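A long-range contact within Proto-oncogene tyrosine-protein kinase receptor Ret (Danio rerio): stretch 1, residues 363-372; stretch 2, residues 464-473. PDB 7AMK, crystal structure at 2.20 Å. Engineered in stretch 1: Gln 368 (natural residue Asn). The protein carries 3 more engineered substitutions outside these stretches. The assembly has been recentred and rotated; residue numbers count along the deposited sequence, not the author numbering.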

ATOM      1  N   PRO A 363      12.988   2.887 -19.995  1.00 33.02           N
ATOM      2  CA  PRO A 363      13.427   2.167 -21.195  1.00 27.77           C
ATOM      3  C   PRO A 363      13.025   0.703 -21.134  1.00 28.87           C
ATOM      4  O   PRO A 363      12.927   0.111 -20.057  1.00 27.88           O
ATOM      5  CB  PRO A 363      14.950   2.322 -21.154  1.00 28.25           C
ATOM      6  CG  PRO A 363      15.261   2.454 -19.702  1.00 30.18           C
ATOM      7  CD  PRO A 363      14.119   3.233 -19.110  1.00 33.64           C
ATOM      8  N   ILE A 364      12.757   0.136 -22.304  1.00 26.57           N
ATOM      9  CA  ILE A 364      12.391  -1.265 -22.444  1.00 26.27           C
ATOM     10  C   ILE A 364      13.532  -1.930 -23.199  1.00 29.34           C
ATOM     11  O   ILE A 364      13.768  -1.638 -24.376  1.00 25.71           O
ATOM     12  CB  ILE A 364      11.050  -1.446 -23.175  1.00 31.75           C
ATOM     13  CG1 ILE A 364       9.914  -0.713 -22.453  1.00 27.29           C
ATOM     14  CG2 ILE A 364      10.723  -2.914 -23.338  1.00 29.55           C
ATOM     15  CD1 ILE A 364       9.660  -1.206 -21.033  1.00 36.15           C
ATOM     16  N   ARG A 365      14.253  -2.822 -22.528  1.00 25.97           N
ATOM     17  CA  ARG A 365      15.504  -3.283 -23.105  1.00 25.95           C
ATOM     18  C   ARG A 365      16.105  -4.358 -22.211  1.00 27.83           C
ATOM     19  O   ARG A 365      16.098  -4.232 -20.983  1.00 27.22           O
ATOM     20  CB  ARG A 365      16.490  -2.117 -23.275  1.00 26.49           C
ATOM     21  CG  ARG A 365      16.989  -1.534 -21.946  1.00 32.84           C
ATOM     22  CD  ARG A 365      17.818  -0.273 -22.144  1.00 28.35           C
ATOM     23  NE  ARG A 365      18.259   0.263 -20.866  1.00 39.31           N
ATOM     24  CZ  ARG A 365      18.607   1.524 -20.652  1.00 48.48           C
ATOM     25  NH1 ARG A 365      18.547   2.434 -21.618  1.00 34.19           N
ATOM     26  NH2 ARG A 365      19.020   1.884 -19.437  1.00 42.33           N
ATOM     27  N   PHE A 366      16.601  -5.421 -22.832  1.00 29.43           N
ATOM     28  CA  PHE A 366      17.411  -6.378 -22.102  1.00 29.24           C
ATOM     29  C   PHE A 366      18.804  -5.807 -21.900  1.00 28.17           C
ATOM     30  O   PHE A 366      19.277  -4.976 -22.679  1.00 35.75           O
ATOM     31  CB  PHE A 366      17.510  -7.705 -22.856  1.00 28.01           C
ATOM     32  CG  PHE A 366      16.218  -8.472 -22.944  1.00 30.76           C
ATOM     33  CD1 PHE A 366      15.769  -9.229 -21.873  1.00 27.09           C
ATOM     34  CD2 PHE A 366      15.477  -8.484 -24.127  1.00 29.40           C
ATOM     35  CE1 PHE A 366      14.580  -9.962 -21.959  1.00 27.17           C
ATOM     36  CE2 PHE A 366      14.289  -9.212 -24.218  1.00 29.48           C
ATOM     37  CZ  PHE A 366      13.844  -9.952 -23.124  1.00 28.03           C
ATOM     38  N   SER A 367      19.468  -6.254 -20.840  1.00 33.19           N
ATOM     39  CA  SER A 367      20.889  -5.972 -20.745  1.00 34.95           C
ATOM     40  C   SER A 367      21.591  -6.529 -21.977  1.00 43.78           C
ATOM     41  O   SER A 367      21.042  -7.350 -22.728  1.00 45.46           O
ATOM     42  CB  SER A 367      21.483  -6.573 -19.482  1.00 41.58           C
ATOM     43  OG  SER A 367      21.764  -7.939 -19.688  1.00 49.51           O
ATOM     44  N   GLN A 368      22.806  -6.052 -22.205  1.00 46.10           N
ATOM     45  CA  GLN A 368      23.581  -6.561 -23.324  1.00 50.21           C
ATOM     46  C   GLN A 368      24.228  -7.909 -23.013  1.00 42.42           C
ATOM     47  O   GLN A 368      25.008  -8.407 -23.832  1.00 35.01           O
ATOM     48  CB  GLN A 368      24.627  -5.523 -23.749  1.00 48.21           C
ATOM     49  CG  GLN A 368      25.284  -4.776 -22.605  1.00 43.25           C
ATOM     50  CD  GLN A 368      25.941  -3.491 -23.068  1.00 54.28           C
ATOM     51  OE1 GLN A 368      27.101  -3.206 -22.730  1.00 60.94           O
ATOM     52  NE2 GLN A 368      25.211  -2.708 -23.857  1.00 42.50           N
ATOM     53  N   VAL A 369      23.897  -8.500 -21.863  1.00 46.22           N
ATOM     54  CA  VAL A 369      24.356  -9.834 -21.488  1.00 41.77           C
ATOM     55  C   VAL A 369      23.307 -10.848 -21.938  1.00 43.98           C
ATOM     56  O   VAL A 369      22.236 -10.953 -21.334  1.00 41.88           O
ATOM     57  CB  VAL A 369      24.601  -9.954 -19.975  1.00 41.62           C
ATOM     58  CG1 VAL A 369      24.866 -11.407 -19.610  1.00 38.95           C
ATOM     59  CG2 VAL A 369      25.760  -9.064 -19.513  1.00 40.10           C
ATOM     60  N   THR A 370      23.640 -11.637 -22.960  1.00 37.84           N
ATOM     61  CA  THR A 370      22.738 -12.670 -23.454  1.00 38.21           C
ATOM     62  C   THR A 370      22.663 -13.857 -22.487  1.00 44.84           C
ATOM     63  O   THR A 370      23.620 -14.177 -21.774  1.00 40.95           O
ATOM     64  CB  THR A 370      23.190 -13.138 -24.835  1.00 36.89           C
ATOM     65  OG1 THR A 370      24.554 -13.579 -24.771  1.00 36.12           O
ATOM     66  CG2 THR A 370      23.070 -12.004 -25.843  1.00 31.76           C
ATOM     67  N   TYR A 371      21.512 -14.525 -22.482  1.00 40.09           N
ATOM     68  CA  TYR A 371      21.281 -15.613 -21.545  1.00 38.46           C
ATOM     69  C   TYR A 371      21.864 -16.918 -22.077  1.00 42.00           C
ATOM     70  O   TYR A 371      21.781 -17.219 -23.271  1.00 39.35           O
ATOM     71  CB  TYR A 371      19.787 -15.804 -21.291  1.00 34.33           C
ATOM     72  CG  TYR A 371      19.055 -14.640 -20.670  1.00 38.83           C
ATOM     73  CD1 TYR A 371      18.524 -13.627 -21.458  1.00 30.12           C
ATOM     74  CD2 TYR A 371      18.860 -14.570 -19.293  1.00 44.28           C
ATOM     75  CE1 TYR A 371      17.830 -12.577 -20.896  1.00 32.90           C
ATOM     76  CE2 TYR A 371      18.174 -13.515 -18.716  1.00 33.86           C
ATOM     77  CZ  TYR A 371      17.659 -12.525 -19.526  1.00 37.31           C
ATOM     78  OH  TYR A 371      16.959 -11.479 -18.981  1.00 33.06           O
ATOM     79  N   SER A 372      22.444 -17.706 -21.178  1.00 38.26           N
ATOM     80  CA  SER A 372      22.812 -19.082 -21.494  1.00 44.24           C
ATOM     81  C   SER A 372      22.483 -19.939 -20.288  1.00 38.66           C
ATOM     82  O   SER A 372      23.002 -19.703 -19.195  1.00 40.50           O
ATOM     83  CB  SER A 372      24.287 -19.212 -21.878  1.00 41.74           C
ATOM     84  OG  SER A 372      25.114 -18.550 -20.934  1.00 59.45           O
ATOM     85  N   LYS A 464       3.679  -0.959 -27.530  1.00 38.26           N
ATOM     86  CA  LYS A 464       4.144  -1.954 -28.484  1.00 45.11           C
ATOM     87  C   LYS A 464       5.655  -1.859 -28.720  1.00 45.09           C
ATOM     88  O   LYS A 464       6.151  -2.257 -29.779  1.00 42.94           O
ATOM     89  CB  LYS A 464       3.371  -1.841 -29.809  1.00 45.64           C
ATOM     90  N   LEU A 465       6.395  -1.330 -27.745  1.00 34.78           N
ATOM     91  CA  LEU A 465       7.849  -1.320 -27.820  1.00 39.52           C
ATOM     92  C   LEU A 465       8.404  -2.722 -27.598  1.00 40.48           C
ATOM     93  O   LEU A 465       7.968  -3.443 -26.695  1.00 37.00           O
ATOM     94  CB  LEU A 465       8.428  -0.370 -26.775  1.00 34.38           C
ATOM     95  CG  LEU A 465       7.997   1.085 -26.889  1.00 47.58           C
ATOM     96  CD1 LEU A 465       8.262   1.832 -25.576  1.00 41.33           C
ATOM     97  CD2 LEU A 465       8.747   1.715 -28.047  1.00 50.58           C
ATOM     98  N   GLN A 466       9.378  -3.108 -28.424  1.00 34.14           N
ATOM     99  CA  GLN A 466       9.955  -4.447 -28.389  1.00 33.11           C
ATOM    100  C   GLN A 466      11.443  -4.373 -28.078  1.00 32.30           C
ATOM    101  O   GLN A 466      12.135  -3.430 -28.477  1.00 32.96           O
ATOM    102  CB  GLN A 466       9.757  -5.195 -29.730  1.00 31.15           C
ATOM    103  CG  GLN A 466       8.394  -5.895 -29.925  1.00 32.75           C
ATOM    104  CD  GLN A 466       8.363  -6.842 -31.148  1.00 42.92           C
ATOM    105  OE1 GLN A 466       9.214  -6.766 -32.042  1.00 34.61           O
ATOM    106  NE2 GLN A 466       7.381  -7.741 -31.177  1.00 38.40           N
ATOM    107  N   ALA A 467      11.929  -5.389 -27.364  1.00 34.63           N
ATOM    108  CA  ALA A 467      13.353  -5.603 -27.137  1.00 28.62           C
ATOM    109  C   ALA A 467      13.681  -7.060 -27.420  1.00 27.04           C
ATOM    110  O   ALA A 467      12.857  -7.947 -27.195  1.00 26.71           O
ATOM    111  CB  ALA A 467      13.768  -5.256 -25.699  1.00 26.98           C
ATOM    112  N   LYS A 468      14.873  -7.316 -27.931  1.00 26.28           N
ATOM    113  CA  LYS A 468      15.266  -8.689 -28.178  1.00 27.11           C
ATOM    114  C   LYS A 468      16.579  -8.961 -27.477  1.00 28.84           C
ATOM    115  O   LYS A 468      17.346  -8.040 -27.185  1.00 26.50           O
ATOM    116  CB  LYS A 468      15.389  -8.995 -29.679  1.00 27.66           C
ATOM    117  N   THR A 469      16.816 -10.241 -27.190  1.00 29.27           N
ATOM    118  CA  THR A 469      18.132 -10.697 -26.772  1.00 31.86           C
ATOM    119  C   THR A 469      18.300 -12.144 -27.191  1.00 27.75           C
ATOM    120  O   THR A 469      17.333 -12.814 -27.550  1.00 29.39           O
ATOM    121  CB  THR A 469      18.338 -10.566 -25.256  1.00 35.34           C
ATOM    122  OG1 THR A 469      19.736 -10.650 -24.966  1.00 28.12           O
ATOM    123  CG2 THR A 469      17.592 -11.684 -24.491  1.00 27.26           C
ATOM    124  N   GLN A 470      19.538 -12.619 -27.137  1.00 28.57           N
ATOM    125  CA  GLN A 470      19.855 -13.977 -27.535  1.00 29.36           C
ATOM    126  C   GLN A 470      19.816 -14.920 -26.334  1.00 29.58           C
ATOM    127  O   GLN A 470      20.043 -14.523 -25.191  1.00 29.62           O
ATOM    128  CB  GLN A 470      21.225 -14.029 -28.209  1.00 32.93           C
ATOM    129  CG  GLN A 470      21.232 -13.464 -29.609  1.00 41.67           C
ATOM    130  N   LEU A 471      19.554 -16.191 -26.608  1.00 32.56           N
ATOM    131  CA  LEU A 471      19.382 -17.147 -25.515  1.00 40.31           C
ATOM    132  C   LEU A 471      19.811 -18.525 -25.993  1.00 39.16           C
ATOM    133  O   LEU A 471      19.299 -19.011 -27.010  1.00 32.36           O
ATOM    134  CB  LEU A 471      17.920 -17.156 -25.025  1.00 30.11           C
ATOM    135  CG  LEU A 471      17.514 -18.040 -23.845  1.00 43.16           C
ATOM    136  CD1 LEU A 471      16.250 -17.487 -23.183  1.00 49.05           C
ATOM    137  CD2 LEU A 471      17.320 -19.504 -24.259  1.00 33.61           C
ATOM    138  N   THR A 472      20.738 -19.154 -25.260  1.00 32.89           N
ATOM    139  CA  THR A 472      21.168 -20.519 -25.544  1.00 37.49           C
ATOM    140  C   THR A 472      20.837 -21.435 -24.372  1.00 37.43           C
ATOM    141  O   THR A 472      20.995 -21.059 -23.208  1.00 35.54           O
ATOM    142  CB  THR A 472      22.672 -20.598 -25.842  1.00 35.49           C
ATOM    143  OG1 THR A 472      23.419 -20.100 -24.727  1.00 40.37           O
ATOM    144  CG2 THR A 472      23.019 -19.794 -27.094  1.00 43.04           C
ATOM    145  N   VAL A 473      20.386 -22.644 -24.688  1.00 35.86           N
ATOM    146  CA  VAL A 473      20.112 -23.678 -23.700  1.00 41.57           C
ATOM    147  C   VAL A 473      20.959 -24.895 -24.044  1.00 44.28           C
ATOM    148  O   VAL A 473      20.932 -25.374 -25.182  1.00 44.64           O
ATOM    149  CB  VAL A 473      18.617 -24.039 -23.657  1.00 40.64           C
ATOM    150  CG1 VAL A 473      18.370 -25.116 -22.620  1.00 46.65           C
ATOM    151  CG2 VAL A 473      17.775 -22.798 -23.368  1.00 35.77           C
TER
HETATM  152  O   HOH W   1      17.203  -5.368 -25.778  1.00 28.72           O

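Stretch 2 is a strand from Gln 466 onward, whereas stretch 1 runs beside it as loop and becomes strand only at Tyr 371. From there the two pair in parallel, Tyr 371 opposite Leu 471 and Ser 372 opposite Thr 472, with CA–CA distances of 4.7 and 4.6 Å. The register is marked by two backbone hydrogen bonds: Tyr 371 N donates to Gln 470 O (3.1 Å), and Thr 472 N donates to Tyr 371 O (3.0 Å). Tyr 371 thus uses both its amide and its carbonyl to straddle Leu 471, as parallel pairing requires. CA–H···O contacts accompany them, from Leu 471 CA to Tyr 371 O (3.3 Å) and from Ser 372 CA to Thr 472 O (3.2 Å).

Before this pairing begins, a water does the bridging. It accepts from Phe 366 N and donates to Lys 468 O, each at 3.0 Å from its oxygen, so two backbone groups that do not meet directly are still satisfied.

From Pro 363 to Ser 367 the side chains alternate. Ile 364 and Phe 366 point toward stretch 2, while Arg 365 between them points away and finds hydrogen bonds elsewhere in the structure. Across from them, Ala 467 and Thr 469 point toward stretch 1, with Lys 468 turned away. Small residues here meet a large one: the methyl of Ala 467 sits against the backbone, with its CB 3.7 Å from Arg 365 CA, and also lies 4.0 Å from Phe 366 CD2. Thr 469, buried, sets its CG2 over the face of the Phe 366 ring, 3.8 Å from the centroid and 13° off the normal, a well-aimed CH–pi contact. The t rotamer of Thr 469 accompanies a second use of the same methyl, which sits 3.7 Å from Tyr 371 CE1 at the edge of that ring. One branched residue thereby serves two aromatics. Thr 370, with 46 Å² covered, brings its CB within 3.5 Å of Gln 470 O.

At the start of both stretches, Ile 364, with 63 Å² covered, meets Leu 465 through a looser apolar contact, Ile 364 CG1 to Leu 465 CD1 at 4.4 Å. In the paired segment, Tyr 371 and Leu 471 share one face of the sheet, Tyr 371 CB to Leu 471 CG at 4.1 Å, and the tyrosine hydroxyl is hydrogen-bonded elsewhere. Ser 372 and Thr 472 share the other face, where Ser 372 CB packs 3.1 Å from Thr 472 OG1.

The turn between has its own brace: Val 369 N donates to Ser 367 OG (3.1 Å). Engineered Gln 368 lies exposed, outside the contact. Altogether 604 Å² is buried between the stretches.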